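Local coordinates for activator of Hsp90 ATPase homologue 1/2-like C-terminal domain-containing protein (Rhodobacter sphaeroides, PDB 3PU2) that is of unknown function but belongs to the AHA1 family of the SRPBCC superfamily and is possibly an activator of the Hsp90 ATPase, at residues E4-P9 with E16-F21; P86-H91 with T107-P112; P39-A44 with E144-H149. All coordinates share one frame; numbering follows the deposited sequence.

How the contacts relate
Contacts 1 and 2 are antiparallel strand pairs in one sheet, while contact 3 packs a loop on the long helix 139-156. Contact 1 lies at the surface, where the short edge strand 6-7 meets strand 14-21; contact 2 is a partly buried hairpin farther into the sheet, with L89, L108 and L110 buried. Both rest on backbone ladders, with little bonding between side chains. Contact 3, also partly buried, relies on rings, an alanine and one side-chain-to-backbone hydrogen bond. Contacts 1 and 3 touch, F21 meeting Y147 edge-to-face and I5 packing on E144. Contact 2 stays about 6 Å from contact 3 between nearest atoms, across the centre of the chain.

Contact 1 (E4-P9 with E16-F21)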
loop_
_atom_site.group_PDB
_atom_site.type_symbol
_atom_site.label_atom_id
_atom_site.label_comp_id
_atom_site.label_asym_id
_atom_site.label_seq_id
_atom_site.Cartn_x
_atom_site.Cartn_y
_atom_site.Cartn_z
ATOM N N GLU A 4 -0.720 -16.564 -3.308
ATOM C CA GLU A 4 0.242 -15.597 -2.706
ATOM C C GLU A 4 0.534 -14.441 -3.665
ATOM O O GLU A 4 -0.028 -14.379 -4.760
ATOM C CB GLU A 4 1.548 -16.302 -2.323
ATOM C CG GLU A 4 2.349 -15.568 -1.249
ATOM C CD GLU A 4 3.588 -16.328 -0.805
ATOM O OE1 GLU A 4 3.452 -17.498 -0.380
ATOM O OE2 GLU A 4 4.696 -15.751 -0.876
ATOM N N ILE A 5 1.429 -13.546 -3.253
ATOM C CA ILE A 5 1.768 -12.354 -4.026
ATOM C C ILE A 5 2.565 -12.549 -5.317
ATOM O O ILE A 5 3.699 -13.035 -5.307
ATOM C CB ILE A 5 2.517 -11.343 -3.143
ATOM C CG1 ILE A 5 2.852 -10.094 -3.959
ATOM C CG2 ILE A 5 3.736 -12.016 -2.520
ATOM C CD1 ILE A 5 4.138 -9.416 -3.566
ATOM N N GLN A 6 1.966 -12.126 -6.426
ATOM C CA GLN A 6 2.586 -12.248 -7.743
ATOM C C GLN A 6 3.161 -10.935 -8.267
ATOM O O GLN A 6 2.476 -9.910 -8.311
ATOM C CB GLN A 6 1.570 -12.749 -8.771
ATOM C CG GLN A 6 0.804 -13.992 -8.381
ATOM C CD GLN A 6 -0.392 -14.232 -9.291
ATOM O OE1 GLN A 6 -1.114 -15.219 -9.137
ATOM N NE2 GLN A 6 -0.608 -13.325 -10.246
ATOM N N ILE A 7 4.420 -10.978 -8.675
ATOM C CA ILE A 7 5.078 -9.819 -9.247
ATOM C C ILE A 7 4.591 -9.767 -10.702
ATOM O O ILE A 7 4.487 -10.801 -11.363
ATOM C CB ILE A 7 6.617 -9.998 -9.228
ATOM C CG1 ILE A 7 7.080 -10.401 -7.818
ATOM C CG2 ILE A 7 7.303 -8.729 -9.725
ATOM C CD1 ILE A 7 6.735 -9.411 -6.726
ATOM N N GLY A 8 4.271 -8.575 -11.191
ATOM C CA GLY A 8 3.811 -8.445 -12.562
ATOM C C GLY A 8 4.958 -8.021 -13.458
ATOM O O GLY A 8 6.063 -7.776 -12.970
ATOM N N PRO A 9 4.739 -7.931 -14.777
ATOM C CA PRO A 9 5.818 -7.523 -15.689
ATOM C C PRO A 9 6.199 -6.042 -15.547
ATOM O O PRO A 9 7.378 -5.706 -15.455
ATOM C CB PRO A 9 5.250 -7.864 -17.065
ATOM C CG PRO A 9 3.756 -7.656 -16.863
ATOM C CD PRO A 9 3.508 -8.279 -15.513
ATOM N N GLU A 16 4.459 -3.764 -10.695
ATOM C CA GLU A 16 3.115 -4.293 -10.528
ATOM C C GLU A 16 3.069 -5.442 -9.530
ATOM O O GLU A 16 4.025 -6.200 -9.402
ATOM C CB GLU A 16 2.582 -4.744 -11.893
ATOM C CG GLU A 16 2.316 -3.591 -12.875
ATOM C CD GLU A 16 2.224 -4.039 -14.333
ATOM O OE1 GLU A 16 1.726 -5.157 -14.597
ATOM O OE2 GLU A 16 2.638 -3.259 -15.218
ATOM N N PHE A 17 1.956 -5.554 -8.811
ATOM C CA PHE A 17 1.776 -6.615 -7.821
ATOM C C PHE A 17 0.300 -6.989 -7.809
ATOM O O PHE A 17 -0.557 -6.160 -8.117
ATOM C CB PHE A 17 2.173 -6.141 -6.412
ATOM C CG PHE A 17 3.575 -5.606 -6.312
ATOM C CD1 PHE A 17 4.646 -6.452 -6.091
ATOM C CD2 PHE A 17 3.819 -4.244 -6.449
ATOM C CE1 PHE A 17 5.944 -5.955 -6.004
ATOM C CE2 PHE A 17 5.119 -3.735 -6.364
ATOM C CZ PHE A 17 6.181 -4.595 -6.141
ATOM N N ARG A 18 0.015 -8.236 -7.457
ATOM C CA ARG A 18 -1.352 -8.729 -7.386
ATOM C C ARG A 18 -1.423 -9.712 -6.229
ATOM O O ARG A 18 -0.499 -10.491 -6.011
ATOM C CB ARG A 18 -1.743 -9.430 -8.693
ATOM C CG ARG A 18 -1.700 -8.535 -9.928
ATOM C CD ARG A 18 -2.446 -9.151 -11.102
ATOM N NE ARG A 18 -1.785 -10.344 -11.620
ATOM C CZ ARG A 18 -2.256 -11.085 -12.619
ATOM N NH1 ARG A 18 -3.398 -10.757 -13.210
ATOM N NH2 ARG A 18 -1.579 -12.148 -13.034
ATOM N N ARG A 19 -2.519 -9.683 -5.489
ATOM C CA ARG A 19 -2.667 -10.572 -4.353
ATOM C C ARG A 19 -4.136 -10.852 -4.048
ATOM O O ARG A 19 -4.974 -9.958 -4.110
ATOM C CB ARG A 19 -1.980 -9.942 -3.139
ATOM C CG ARG A 19 -2.273 -10.600 -1.795
ATOM C CD ARG A 19 -1.301 -11.724 -1.427
ATOM N NE ARG A 19 -1.067 -11.704 0.014
ATOM C CZ ARG A 19 -1.400 -12.663 0.866
ATOM N NH1 ARG A 19 -1.992 -13.772 0.441
ATOM N NH2 ARG A 19 -1.142 -12.503 2.155
ATOM N N HIS A 20 -4.440 -12.103 -3.719
ATOM C CA HIS A 20 -5.802 -12.500 -3.397
ATOM C C HIS A 20 -6.072 -12.269 -1.914
ATOM O O HIS A 20 -5.176 -12.383 -1.081
ATOM C CB HIS A 20 -6.001 -13.974 -3.724
ATOM C CG HIS A 20 -7.398 -14.456 -3.498
ATOM N ND1 HIS A 20 -8.455 -14.070 -4.294
ATOM C CD2 HIS A 20 -7.913 -15.287 -2.563
ATOM C CE1 HIS A 20 -9.562 -14.646 -3.859
ATOM N NE2 HIS A 20 -9.261 -15.389 -2.811
ATOM N N PHE A 21 -7.313 -11.946 -1.586
ATOM C CA PHE A 21 -7.701 -11.685 -0.211
ATOM C C PHE A 21 -9.090 -12.265 -0.009
ATOM O O PHE A 21 -9.979 -12.066 -0.837
ATOM C CB PHE A 21 -7.737 -10.168 0.067
ATOM C CG PHE A 21 -6.383 -9.546 0.308
ATOM C CD1 PHE A 21 -5.698 -9.771 1.499
ATOM C CD2 PHE A 21 -5.782 -8.755 -0.663
ATOM C CE1 PHE A 21 -4.430 -9.220 1.717
ATOM C CE2 PHE A 21 -4.518 -8.206 -0.454
ATOM C CZ PHE A 21 -3.845 -8.441 0.737
HETATM O O HOH W 1 -3.003 -13.873 -5.004
#
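Q6 and R18 form an antiparallel hydrogen-bonded pair in the beta hairpin of strands 6-7 and 14-21: Q6 N donates to R18 O at 3.0 Å in a nearly straight bond (165°), and R18 N returns a more bent one to Q6 O at 3.1 Å. G8 N bonds to E16 O at 3.0 Å. In the adjoining non-hydrogen-bonded pair, I7 and F17 lie side by side and point the same way; I7 CD1 comes to the edge of the phenyl ring near its plane, 3.6 Å from F17 CE1 and 3.7 Å from F17 CD1. I5 carries CG1 anti to the backbone N (chi1 -179°), 3.9 Å from R18 O, and I5 CD1 lies 3.9 Å from F17 CD1. On the other face the side chains of Q6 and R18 cross. A water accepts from H20 N and donates to E4 O. R19 lays its CD 3.8 Å from I5 N, while its guanidinium makes a salt bridge to D151 of helix 139-156, which also meets I5 through E144. Strand 6-7 is outermost in the sheet, and strand 14-21 bonds on its other edge to strand 116-124, F17 with M121 and R19 with L119.

Contact 2 (P86-H91 with T107-P112)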
loop_
_atom_site.group_PDB
_atom_site.type_symbol
_atom_site.label_atom_id
_atom_site.label_comp_id
_atom_site.label_asym_id
_atom_site.label_seq_id
_atom_site.Cartn_x
_atom_site.Cartn_y
_atom_site.Cartn_z
ATOM N N PRO A 86 -15.698 0.843 -4.330
ATOM C CA PRO A 86 -14.436 0.361 -3.763
ATOM C C PRO A 86 -13.307 -0.126 -4.683
ATOM O O PRO A 86 -12.318 -0.679 -4.199
ATOM C CB PRO A 86 -14.903 -0.559 -2.663
ATOM C CG PRO A 86 -16.066 -1.254 -3.328
ATOM C CD PRO A 86 -16.758 -0.171 -4.141
ATOM N N HIS A 87 -13.411 0.108 -5.986
ATOM C CA HIS A 87 -12.550 -0.550 -6.962
ATOM C C HIS A 87 -11.283 0.168 -7.365
ATOM O O HIS A 87 -10.387 -0.438 -7.953
ATOM C CB HIS A 87 -13.317 -0.885 -8.249
ATOM C CG HIS A 87 -14.690 -0.288 -8.333
ATOM N ND1 HIS A 87 -15.813 -0.943 -7.873
ATOM C CD2 HIS A 87 -15.128 0.879 -8.864
ATOM C CE1 HIS A 87 -16.884 -0.207 -8.122
ATOM N NE2 HIS A 87 -16.495 0.904 -8.721
ATOM N N ARG A 88 -11.199 1.453 -7.075
ATOM C CA ARG A 88 -10.013 2.171 -7.497
ATOM C C ARG A 88 -9.638 3.344 -6.617
ATOM O O ARG A 88 -10.497 4.053 -6.100
ATOM C CB ARG A 88 -10.209 2.641 -8.939
ATOM C CG ARG A 88 -8.920 2.819 -9.692
ATOM C CD ARG A 88 -9.152 3.081 -11.171
ATOM N NE ARG A 88 -9.811 4.359 -11.417
ATOM C CZ ARG A 88 -9.539 5.140 -12.457
ATOM N NH1 ARG A 88 -8.621 4.771 -13.341
ATOM N NH2 ARG A 88 -10.184 6.286 -12.617
ATOM N N LEU A 89 -8.339 3.530 -6.435
ATOM C CA LEU A 89 -7.818 4.641 -5.644
ATOM C C LEU A 89 -6.439 4.948 -6.187
ATOM O O LEU A 89 -5.647 4.045 -6.486
ATOM C CB LEU A 89 -7.714 4.292 -4.160
ATOM C CG LEU A 89 -7.164 5.433 -3.297
ATOM C CD1 LEU A 89 -8.293 6.124 -2.595
ATOM C CD2 LEU A 89 -6.201 4.882 -2.261
ATOM N N ILE A 90 -6.157 6.232 -6.326
ATOM C CA ILE A 90 -4.878 6.670 -6.846
ATOM C C ILE A 90 -4.378 7.802 -5.966
ATOM O O ILE A 90 -5.126 8.745 -5.642
ATOM C CB ILE A 90 -5.024 7.199 -8.272
ATOM C CG1 ILE A 90 -5.650 6.128 -9.161
ATOM C CG2 ILE A 90 -3.667 7.648 -8.790
ATOM C CD1 ILE A 90 -5.939 6.583 -10.576
ATOM N N HIS A 91 -3.125 7.700 -5.548
ATOM C CA HIS A 91 -2.552 8.751 -4.741
ATOM C C HIS A 91 -1.084 8.825 -5.030
ATOM O O HIS A 91 -0.501 7.909 -5.620
ATOM C CB HIS A 91 -2.767 8.501 -3.248
ATOM C CG HIS A 91 -2.013 7.325 -2.703
ATOM N ND1 HIS A 91 -2.591 6.086 -2.525
ATOM C CD2 HIS A 91 -0.735 7.209 -2.271
ATOM C CE1 HIS A 91 -1.701 5.258 -2.006
ATOM N NE2 HIS A 91 -0.567 5.915 -1.843
ATOM N N THR A 107 -1.305 3.045 -7.743
ATOM C CA THR A 107 -2.642 2.700 -8.213
ATOM C C THR A 107 -3.153 1.384 -7.630
ATOM O O THR A 107 -2.521 0.345 -7.773
ATOM C CB THR A 107 -2.638 2.587 -9.756
ATOM O OG1 THR A 107 -1.899 3.686 -10.309
ATOM C CG2 THR A 107 -4.061 2.593 -10.309
ATOM N N LEU A 108 -4.303 1.436 -6.976
ATOM C CA LEU A 108 -4.897 0.246 -6.390
ATOM C C LEU A 108 -6.214 -0.049 -7.079
ATOM O O LEU A 108 -7.116 0.789 -7.124
ATOM C CB LEU A 108 -5.169 0.439 -4.894
ATOM C CG LEU A 108 -3.998 0.894 -4.021
ATOM C CD1 LEU A 108 -4.551 1.371 -2.695
ATOM C CD2 LEU A 108 -2.979 -0.226 -3.824
ATOM N N GLN A 109 -6.327 -1.255 -7.600
ATOM C CA GLN A 109 -7.539 -1.673 -8.278
ATOM C C GLN A 109 -8.064 -2.926 -7.574
ATOM O O GLN A 109 -7.329 -3.901 -7.397
ATOM C CB GLN A 109 -7.212 -1.990 -9.740
ATOM C CG GLN A 109 -8.315 -1.699 -10.745
ATOM C CD GLN A 109 -7.919 -0.594 -11.713
ATOM O OE1 GLN A 109 -6.760 -0.497 -12.125
ATOM N NE2 GLN A 109 -8.883 0.239 -12.089
ATOM N N LEU A 110 -9.330 -2.894 -7.168
ATOM C CA LEU A 110 -9.952 -4.033 -6.502
ATOM C C LEU A 110 -11.058 -4.669 -7.357
ATOM O O LEU A 110 -12.121 -4.083 -7.534
ATOM C CB LEU A 110 -10.539 -3.610 -5.153
ATOM C CG LEU A 110 -9.599 -3.171 -4.030
ATOM C CD1 LEU A 110 -9.155 -1.735 -4.243
ATOM C CD2 LEU A 110 -10.339 -3.282 -2.713
ATOM N N LEU A 111 -10.800 -5.864 -7.884
ATOM C CA LEU A 111 -11.782 -6.578 -8.703
ATOM C C LEU A 111 -12.174 -7.896 -8.044
ATOM O O LEU A 111 -11.311 -8.676 -7.642
ATOM C CB LEU A 111 -11.228 -6.861 -10.103
ATOM C CG LEU A 111 -9.815 -7.439 -10.197
ATOM C CD1 LEU A 111 -9.690 -8.323 -11.426
ATOM C CD2 LEU A 111 -8.808 -6.300 -10.240
ATOM N N PRO A 112 -13.486 -8.159 -7.918
ATOM C CA PRO A 112 -13.960 -9.398 -7.298
ATOM C C PRO A 112 -13.534 -10.612 -8.103
ATOM O O PRO A 112 -13.694 -10.641 -9.319
ATOM C CB PRO A 112 -15.475 -9.227 -7.289
ATOM C CG PRO A 112 -15.644 -7.744 -7.201
ATOM C CD PRO A 112 -14.615 -7.253 -8.189
#
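L89 and L108 are the hydrogen-bonded pair of a beta hairpin, in which strands 88-93 and 104-113 run antiparallel inside the sheet. L108 N donates to L89 O at 3.0 Å in an almost straight bond (174°), and L89 N donates to L108 O at 3.1 Å with a clearer bend. A third bond, from L110 N to H87 O at 2.8 Å, continues the pairing past the start of strand 88-93; here the donor stands above the carbonyl plane. This is where H87 and R88 together face E84 of strand 73-84 in a classic beta bulge. The two leucines point the same way, L89 CD2 lying 3.9 Å from L108 CD1. L110 sits against the P86 carbonyl, its CB 3.6 Å from P86 O, and the peptide bond before P86 is cis. Helix 25-33 meets this face, W29 touching P86 and L89, and L28 touching L110.

On the opposite face R88 and Q109 lie side by side, with the guanidinium and amide planes 32° apart. The Q109 amide rests alongside the R88 methylenes, its NE2 3.5 Å from R88 CG. R88 bends at chi3 (66°), turning NE out of the line of the chain, and its guanidinium forms a salt bridge with E84; I90 CD1 lies over one guanidinium face, toward its rim. I90 CG1 meets T107 CG2 at 4.0 Å. An alanine in place of Q109 would lose the amide from beside R88 and would probably leave the methylenes of that arginine freer to turn. The pairing thus appears to rest mainly on backbone bonds and on apolar packing against helix 25-33, while the charge of R88 is met by E84, outside the hairpin.

Contact 3 (P39-A44 with E144-H149); sequences PAWLFA and EEAYRH
H149 of the long helix 139-156 meets W41 and F43 where the loop between helix 25-33 and strand 49-54 crosses the helix. H149 ND1 donates to W41 O at 2.9 Å (148° at the hydrogen), on a carbonyl lone pair and close to the imidazole plane. W41 O also accepts from F43 N at 3.0 Å, closing an inverse gamma turn centred on L42, so one acceptor ties the turn together and joins it to the helix. The imidazole also stacks on the F43 ring in an offset arrangement, centroids 4.3 Å apart and planes 9° from parallel, although the two side chains cross at about a right angle. Its opposite face lies on E145 O, 3.2 Å above the ring centre. F43 O stands at the imidazole edge, 3.5 Å from H149 CE1. With a phenyl on one face, a carbonyl on the other and a bond in its plane, the imidazole has its rotation well defined.

W41 holds CG between the backbone N and the carbonyl carbon (chi1 68°), and its six-membered ring reaches the helix at A146 and Y147. A146 O stands at the ring edge, 3.5 Å from W41 CE3, while W41 CZ3 lies 3.9 Å from Y147 CD1. Nearer the backbone, W41 CB packs on H149 CB, and L42 CB covers the centre of one indole face. The A146 methyl touches both the W41 ring and L42 CD1; its small size probably allows the turn to approach the helix closely. W41 NE1 bonds to A31 O, and L42 O accepts from W66 NE1, tying the loop to helix 25-33 and strand 61-67. The arrangement is consistent with the helix-grip fold of Bet v 1-like proteins, in which a long C-terminal helix packs across a curved antiparallel sheet.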
loop_
_atom_site.group_PDB
_atom_site.type_symbol
_atom_site.label_atom_id
_atom_site.label_comp_id
_atom_site.label_asym_id
_atom_site.label_seq_id
_atom_site.Cartn_x
_atom_site.Cartn_y
_atom_site.Cartn_z
ATOM N N PRO A 39 -3.092 0.739 10.723
ATOM C CA PRO A 39 -2.008 0.475 11.673
ATOM C C PRO A 39 -1.913 -0.983 12.112
ATOM O O PRO A 39 -0.835 -1.471 12.457
ATOM C CB PRO A 39 -2.353 1.393 12.847
ATOM C CG PRO A 39 -3.032 2.537 12.185
ATOM C CD PRO A 39 -3.947 1.833 11.211
ATOM N N ALA A 40 -3.050 -1.669 12.094
ATOM C CA ALA A 40 -3.117 -3.054 12.513
ATOM C C ALA A 40 -2.554 -4.088 11.532
ATOM O O ALA A 40 -2.617 -5.289 11.799
ATOM C CB ALA A 40 -4.550 -3.396 12.870
ATOM N N TRP A 41 -2.011 -3.644 10.403
ATOM C CA TRP A 41 -1.431 -4.587 9.448
ATOM C C TRP A 41 -0.310 -4.017 8.590
ATOM O O TRP A 41 0.686 -4.693 8.337
ATOM C CB TRP A 41 -2.495 -5.168 8.522
ATOM C CG TRP A 41 -3.097 -4.196 7.574
ATOM C CD1 TRP A 41 -4.176 -3.373 7.799
ATOM C CD2 TRP A 41 -2.669 -3.936 6.234
ATOM N NE1 TRP A 41 -4.441 -2.622 6.676
ATOM C CE2 TRP A 41 -3.532 -2.946 5.701
ATOM C CE3 TRP A 41 -1.640 -4.439 5.428
ATOM C CZ2 TRP A 41 -3.393 -2.454 4.397
ATOM C CZ3 TRP A 41 -1.506 -3.940 4.124
ATOM C CH2 TRP A 41 -2.379 -2.957 3.628
ATOM N N LEU A 42 -0.465 -2.777 8.146
ATOM C CA LEU A 42 0.539 -2.136 7.300
ATOM C C LEU A 42 1.736 -1.561 8.061
ATOM O O LEU A 42 1.854 -0.351 8.255
ATOM C CB LEU A 42 -0.113 -1.038 6.471
ATOM C CG LEU A 42 0.834 -0.274 5.546
ATOM C CD1 LEU A 42 1.557 -1.234 4.606
ATOM C CD2 LEU A 42 0.020 0.748 4.768
ATOM N N PHE A 43 2.626 -2.452 8.474
ATOM C CA PHE A 43 3.825 -2.086 9.208
ATOM C C PHE A 43 4.850 -3.198 9.027
ATOM O O PHE A 43 4.492 -4.324 8.684
ATOM C CB PHE A 43 3.496 -1.938 10.684
ATOM C CG PHE A 43 3.070 -3.210 11.328
ATOM C CD1 PHE A 43 3.997 -4.037 11.958
ATOM C CD2 PHE A 43 1.732 -3.600 11.302
ATOM C CE1 PHE A 43 3.600 -5.240 12.561
ATOM C CE2 PHE A 43 1.312 -4.808 11.902
ATOM C CZ PHE A 43 2.254 -5.629 12.535
ATOM N N ALA A 44 6.125 -2.884 9.232
ATOM C CA ALA A 44 7.161 -3.907 9.113
ATOM C C ALA A 44 7.608 -4.312 10.519
ATOM O O ALA A 44 7.217 -3.688 11.509
ATOM C CB ALA A 44 8.330 -3.390 8.309
ATOM N N GLU A 144 4.662 -8.284 1.334
ATOM C CA GLU A 144 3.999 -9.571 1.529
ATOM C C GLU A 144 3.850 -9.836 3.023
ATOM O O GLU A 144 2.840 -10.380 3.472
ATOM C CB GLU A 144 4.782 -10.703 0.858
ATOM C CG GLU A 144 4.180 -12.110 1.050
ATOM C CD GLU A 144 2.666 -12.192 0.794
ATOM O OE1 GLU A 144 2.171 -11.539 -0.144
ATOM O OE2 GLU A 144 1.968 -12.929 1.528
ATOM N N GLU A 145 4.851 -9.445 3.801
ATOM C CA GLU A 145 4.772 -9.632 5.240
ATOM C C GLU A 145 3.560 -8.834 5.745
ATOM O O GLU A 145 2.861 -9.258 6.674
ATOM C CB GLU A 145 6.063 -9.141 5.911
ATOM C CG GLU A 145 6.054 -9.177 7.439
ATOM C CD GLU A 145 7.372 -8.692 8.050
ATOM O OE1 GLU A 145 7.810 -7.560 7.731
ATOM O OE2 GLU A 145 7.969 -9.445 8.855
ATOM N N ALA A 146 3.303 -7.685 5.123
ATOM C CA ALA A 146 2.180 -6.862 5.528
ATOM C C ALA A 146 0.861 -7.511 5.139
ATOM O O ALA A 146 -0.064 -7.571 5.953
ATOM C CB ALA A 146 2.287 -5.474 4.916
ATOM N N TYR A 147 0.760 -7.998 3.905
ATOM C CA TYR A 147 -0.477 -8.641 3.480
ATOM C C TYR A 147 -0.786 -9.833 4.373
ATOM O O TYR A 147 -1.951 -10.101 4.692
ATOM C CB TYR A 147 -0.398 -9.062 2.019
ATOM C CG TYR A 147 -0.358 -7.882 1.082
ATOM C CD1 TYR A 147 -1.025 -6.696 1.398
ATOM C CD2 TYR A 147 0.349 -7.938 -0.120
ATOM C CE1 TYR A 147 -0.986 -5.605 0.544
ATOM C CE2 TYR A 147 0.392 -6.844 -0.979
ATOM C CZ TYR A 147 -0.276 -5.691 -0.638
ATOM O OH TYR A 147 -0.243 -4.619 -1.481
ATOM N N ARG A 148 0.261 -10.535 4.798
ATOM C CA ARG A 148 0.078 -11.666 5.695
ATOM C C ARG A 148 -0.623 -11.125 6.945
ATOM O O ARG A 148 -1.562 -11.720 7.454
ATOM C CB ARG A 148 1.432 -12.281 6.050
ATOM C CG ARG A 148 1.346 -13.708 6.556
ATOM C CD ARG A 148 2.714 -14.380 6.583
ATOM N NE ARG A 148 3.261 -14.600 5.243
ATOM C CZ ARG A 148 4.180 -13.830 4.667
ATOM N NH1 ARG A 148 4.667 -12.778 5.311
ATOM N NH2 ARG A 148 4.617 -14.122 3.448
ATOM N N HIS A 149 -0.165 -9.977 7.428
ATOM C CA HIS A 149 -0.781 -9.338 8.586
ATOM C C HIS A 149 -2.255 -9.082 8.302
ATOM O O HIS A 149 -3.115 -9.320 9.155
ATOM C CB HIS A 149 -0.120 -7.994 8.867
ATOM C CG HIS A 149 1.288 -8.099 9.341
ATOM N ND1 HIS A 149 2.199 -7.077 9.185
ATOM C CD2 HIS A 149 1.936 -9.085 10.003
ATOM C CE1 HIS A 149 3.347 -7.429 9.730
ATOM N NE2 HIS A 149 3.214 -8.642 10.234
#